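Local structure of type IV pilus biogenesis protein PilB (Streptococcus sanguinis, 7B7P) at residues I107-T112 against A127-N132; K277-L282 against L360-V365. The protein is a minor type IV pilin with a von Willebrand factor A-like module that binds magnesium and has a direct role in adhesion. All coordinates share one frame; numbering follows the deposited sequence.

Interaction 1: residues I107-T112 against A127-N132; sequences ISYNLT and AISALN
Tyr109 meets Ser129 on one face of a two-stranded antiparallel pairing. Its ring carbon CE2 comes 3.8 Å from Ser129 CB, in an oblique approach. Tyr109 OH and Ser129 OG both make hydrogen bonds to Asp24 OD1 of helix 9-27, so one carboxylate oxygen takes a side chain from each strand. Ser129 reaches this acid with OG anti to its backbone N (chi1 -179°). Ser129 CB also lies 4.1 Å from Ile107 CG2. On its other flank Ile107 CG2 touches Leu131 CD2 at 3.7 Å, and the two side chains cross at about a right angle. Leu131 follows the end of strand 124-130, yet its side chain still packs here.

Strands 104-112 and 124-130 form a beta hairpin, the second and third strands of a three-stranded antiparallel sheet. Helix 9-27 covers the face with Tyr109, through Met20 and Val27. Leu131 reaches Val27 from beyond the strand. Ile107 with Ser129 and Tyr109 with Ala127 are hydrogen-bonded pairs, each closed by two backbone bonds. Ser129 N to Ile107 O is 2.8 Å, and Ile107 N to Ser129 O is 3.0 Å.

Ser108 and Ile128 form the non-hydrogen-bonded pair between them and point to the other face. There Ile128 bends its chain back toward the partner strand (chi2 -63°), and Ile128 CD1 rests on Ser108 CB at 3.7 Å. Ile128 also touches Glu98 of strand 92-101, on the far side of Ser108's strand.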
# COMPACT_ATOMS: atom_id res chain seq x y z
N ILE A 107 12.03 -22.11 1.38
CA ILE A 107 11.54 -22.23 2.74
C ILE A 107 12.45 -23.20 3.50
O ILE A 107 12.99 -24.15 2.92
CB ILE A 107 10.08 -22.70 2.77
CG1 ILE A 107 9.50 -22.62 4.18
CG2 ILE A 107 9.95 -24.12 2.25
CD1 ILE A 107 8.05 -23.03 4.24
N SER A 108 12.62 -22.94 4.79
CA SER A 108 13.38 -23.85 5.63
C SER A 108 12.47 -24.42 6.70
O SER A 108 11.62 -23.72 7.27
CB SER A 108 14.60 -23.16 6.24
OG SER A 108 14.37 -22.74 7.56
N TYR A 109 12.61 -25.72 6.94
CA TYR A 109 11.88 -26.43 7.97
C TYR A 109 12.84 -26.82 9.08
O TYR A 109 14.00 -27.16 8.83
CB TYR A 109 11.23 -27.68 7.42
CG TYR A 109 10.34 -27.51 6.23
CD1 TYR A 109 9.20 -26.71 6.30
CD2 TYR A 109 10.61 -28.18 5.05
CE1 TYR A 109 8.36 -26.58 5.20
CE2 TYR A 109 9.78 -28.06 3.95
CZ TYR A 109 8.66 -27.26 4.03
OH TYR A 109 7.85 -27.14 2.92
N ASN A 110 12.34 -26.76 10.31
CA ASN A 110 13.03 -27.26 11.48
C ASN A 110 12.06 -28.18 12.21
O ASN A 110 10.89 -27.84 12.38
CB ASN A 110 13.49 -26.11 12.39
CG ASN A 110 14.34 -26.59 13.55
OD1 ASN A 110 13.89 -27.40 14.37
ND2 ASN A 110 15.57 -26.10 13.62
N LEU A 111 12.53 -29.37 12.59
CA LEU A 111 11.66 -30.33 13.28
C LEU A 111 12.54 -31.17 14.20
O LEU A 111 13.08 -32.20 13.79
CB LEU A 111 10.87 -31.19 12.30
CG LEU A 111 9.92 -32.19 12.96
CD1 LEU A 111 9.09 -31.51 14.06
CD2 LEU A 111 9.02 -32.85 11.94
N THR A 112 12.68 -30.72 15.45
CA THR A 112 13.54 -31.42 16.39
C THR A 112 12.80 -31.82 17.66
O THR A 112 11.56 -31.93 17.67
CB THR A 112 14.78 -30.57 16.74
OG1 THR A 112 14.39 -29.25 17.14
CG2 THR A 112 15.73 -30.49 15.55
N ALA A 127 16.16 -27.86 6.94
CA ALA A 127 16.07 -28.45 5.61
C ALA A 127 15.45 -27.43 4.67
O ALA A 127 14.37 -26.92 4.94
CB ALA A 127 15.25 -29.74 5.62
N ILE A 128 16.15 -27.13 3.58
CA ILE A 128 15.69 -26.17 2.59
C ILE A 128 14.83 -26.90 1.57
O ILE A 128 15.24 -27.92 1.01
CB ILE A 128 16.88 -25.49 1.90
CG1 ILE A 128 17.53 -24.48 2.83
CG2 ILE A 128 16.44 -24.84 0.57
CD1 ILE A 128 16.64 -23.33 3.21
N SER A 129 13.63 -26.37 1.31
CA SER A 129 12.81 -26.80 0.20
C SER A 129 12.43 -25.57 -0.64
O SER A 129 12.78 -24.43 -0.32
CB SER A 129 11.56 -27.56 0.68
OG SER A 129 10.77 -27.98 -0.42
N ALA A 130 11.72 -25.80 -1.73
CA ALA A 130 11.29 -24.71 -2.59
C ALA A 130 9.78 -24.76 -2.71
O ALA A 130 9.18 -25.84 -2.68
CB ALA A 130 11.94 -24.80 -3.98
N LEU A 131 9.16 -23.59 -2.83
CA LEU A 131 7.71 -23.47 -2.98
C LEU A 131 7.34 -23.26 -4.44
O LEU A 131 8.17 -22.88 -5.26
CB LEU A 131 7.17 -22.30 -2.14
CG LEU A 131 7.74 -22.21 -0.73
CD1 LEU A 131 7.56 -20.82 -0.20
CD2 LEU A 131 7.05 -23.23 0.15
N ASN A 132 6.07 -23.50 -4.74
CA ASN A 132 5.56 -23.31 -6.10
C ASN A 132 4.73 -22.05 -6.27
O ASN A 132 4.26 -21.78 -7.38
CB ASN A 132 4.75 -24.53 -6.53
CG ASN A 132 5.58 -25.80 -6.55
OD1 ASN A 132 6.56 -25.90 -7.29
ND2 ASN A 132 5.20 -26.77 -5.71

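Interaction 2: residues K277-L282 against L360-V365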
# COMPACT_ATOMS: atom_id res chain seq x y z
N LYS A 277 -8.42 1.69 1.12
CA LYS A 277 -8.54 2.99 0.48
C LYS A 277 -7.18 3.66 0.35
O LYS A 277 -6.38 3.65 1.29
CB LYS A 277 -9.50 3.91 1.26
CG LYS A 277 -10.91 3.36 1.41
CD LYS A 277 -11.75 4.30 2.28
CE LYS A 277 -13.06 3.65 2.70
NZ LYS A 277 -14.17 4.60 2.66
N TYR A 278 -6.95 4.30 -0.79
CA TYR A 278 -5.63 4.79 -1.14
C TYR A 278 -5.70 6.16 -1.79
O TYR A 278 -6.56 6.40 -2.64
CB TYR A 278 -4.92 3.82 -2.11
CG TYR A 278 -4.63 2.47 -1.49
CD1 TYR A 278 -3.54 2.30 -0.64
CD2 TYR A 278 -5.44 1.37 -1.75
CE1 TYR A 278 -3.26 1.09 -0.09
CE2 TYR A 278 -5.17 0.15 -1.19
CZ TYR A 278 -4.08 0.01 -0.36
OH TYR A 278 -3.82 -1.21 0.20
N ILE A 279 -4.77 7.03 -1.43
CA ILE A 279 -4.47 8.25 -2.18
C ILE A 279 -3.12 8.09 -2.87
O ILE A 279 -2.13 7.68 -2.25
CB ILE A 279 -4.46 9.48 -1.26
CG1 ILE A 279 -5.85 9.69 -0.65
CG2 ILE A 279 -3.97 10.72 -2.04
CD1 ILE A 279 -6.78 10.53 -1.50
N VAL A 280 -3.07 8.43 -4.15
CA VAL A 280 -1.81 8.54 -4.87
C VAL A 280 -1.72 9.98 -5.31
O VAL A 280 -2.46 10.42 -6.20
CB VAL A 280 -1.72 7.58 -6.07
CG1 VAL A 280 -0.47 7.88 -6.90
CG2 VAL A 280 -1.72 6.16 -5.57
N LEU A 281 -0.83 10.72 -4.68
CA LEU A 281 -0.73 12.15 -4.90
C LEU A 281 0.57 12.42 -5.65
O LEU A 281 1.63 12.00 -5.20
CB LEU A 281 -0.75 12.90 -3.57
CG LEU A 281 -0.92 14.40 -3.72
CD1 LEU A 281 -1.66 14.95 -2.52
CD2 LEU A 281 0.43 15.06 -3.84
N LEU A 282 0.47 13.12 -6.77
CA LEU A 282 1.62 13.45 -7.59
C LEU A 282 1.78 14.96 -7.63
O LEU A 282 0.83 15.66 -7.95
CB LEU A 282 1.46 12.89 -9.01
CG LEU A 282 2.73 13.09 -9.83
CD1 LEU A 282 3.04 11.84 -10.70
CD2 LEU A 282 2.63 14.34 -10.68
N LEU A 360 -9.67 9.33 7.90
CA LEU A 360 -9.94 8.26 8.86
C LEU A 360 -9.95 6.88 8.21
O LEU A 360 -9.36 5.93 8.73
CB LEU A 360 -11.27 8.50 9.58
CG LEU A 360 -11.59 7.41 10.60
CD1 LEU A 360 -10.55 7.37 11.70
CD2 LEU A 360 -13.01 7.58 11.18
N GLY A 361 -10.61 6.72 7.08
CA GLY A 361 -10.60 5.33 6.66
C GLY A 361 -9.42 4.88 5.82
O GLY A 361 -9.44 3.77 5.27
N ILE A 362 -8.38 5.70 5.67
CA ILE A 362 -7.48 5.57 4.53
C ILE A 362 -6.28 4.71 4.91
O ILE A 362 -5.66 4.90 5.97
CB ILE A 362 -7.06 6.96 4.02
CG1 ILE A 362 -8.26 7.59 3.33
CG2 ILE A 362 -5.89 6.87 3.04
CD1 ILE A 362 -8.08 9.03 3.05
N LYS A 363 -5.97 3.73 4.06
CA LYS A 363 -4.89 2.80 4.35
C LYS A 363 -3.52 3.46 4.19
O LYS A 363 -2.66 3.35 5.07
CB LYS A 363 -5.01 1.57 3.45
CG LYS A 363 -3.82 0.64 3.51
CD LYS A 363 -3.71 -0.02 4.86
CE LYS A 363 -3.00 -1.37 4.74
NZ LYS A 363 -2.22 -1.66 5.96
N ARG A 364 -3.30 4.15 3.07
CA ARG A 364 -1.97 4.73 2.84
C ARG A 364 -2.10 5.89 1.87
O ARG A 364 -2.94 5.86 0.96
CB ARG A 364 -0.99 3.67 2.29
CG ARG A 364 0.39 4.20 1.79
CD ARG A 364 1.31 3.05 1.28
NE ARG A 364 1.29 1.94 2.23
CZ ARG A 364 0.72 0.77 1.99
NH1 ARG A 364 0.15 0.55 0.81
NH2 ARG A 364 0.70 -0.17 2.91
N VAL A 365 -1.28 6.92 2.09
CA VAL A 365 -1.09 7.99 1.11
C VAL A 365 0.31 7.83 0.51
O VAL A 365 1.31 7.93 1.22
CB VAL A 365 -1.26 9.38 1.73
CG1 VAL A 365 -1.03 10.46 0.65
CG2 VAL A 365 -2.64 9.53 2.41
O HOH W 1 -8.31 1.63 4.11
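Lys363 N gives a backbone hydrogen bond to Lys277 O at 2.8 Å. Ile279 N gives a second to Arg364 O at 3.2 Å. A water bridges Lys277 N, from which it accepts, and Gly361 O, to which it donates.

Polar side chains gather around Tyr278. The ring and the Arg364 side chain lie side by side and point the same way, with ring and guanidinium planes 32° apart. NH1 of Arg364 sits at the ring edge, 3.6 Å from Tyr278 CE1. Asp419 OD2 of helix 402-424 takes a hydrogen bond from Tyr278 OH and a salt bridge from Arg364 NH1. Arg364 NH2 makes a salt bridge to Glu393. These two acids would probably offset the buried arginine charge.

Aliphatic chains make the remaining contacts. With CG anti to its backbone N (chi1 170°), Lys363 lies alongside the ring, its CG 3.7 Å from Tyr278 CE1. Lys277 CD passes 3.8 Å from Gly361 O, and Lys277 NZ is held by Leu269 O and Gln272 O. On the face away from Tyr278, Ile279 and Val365 run side by side, with CG2 of Ile279 4.0 Å from Val365 CG1. Ile362 CD1 lies more loosely, 4.4 Å from Ile279 CG1. Leu262, Met266 and Leu269 of helix 258-270 pack against this face.

Tyr278 with Arg364 and Ile279 with Val365 are parallel bridges. Parallel strands with helices 258-270 and 402-424 on the two faces are characteristic of the Rossmann-like alpha/beta core of a von Willebrand factor A domain.

Overall arrangement
From the N terminus, helix 9-27 comes first, and interaction 1 later sets a hairpin sheet against it. Interaction 1 closes a short loop of 14 residues, with little regular structure. The chain then passes through strands 136-139 and 148-152 before reaching the central sheet, whose first strand is 162-169. Interaction 2 closes a much longer loop of 77 residues, which includes helix 341-358 and the small sheet of strands 289-291, 302-305, 311-314 and 332-335. It pairs neighbouring strands of the central sheet. The two loops follow in series and neither nest nor cross. Their centres are 37 Å apart and they do not touch, consistent with the two modules of this pilin.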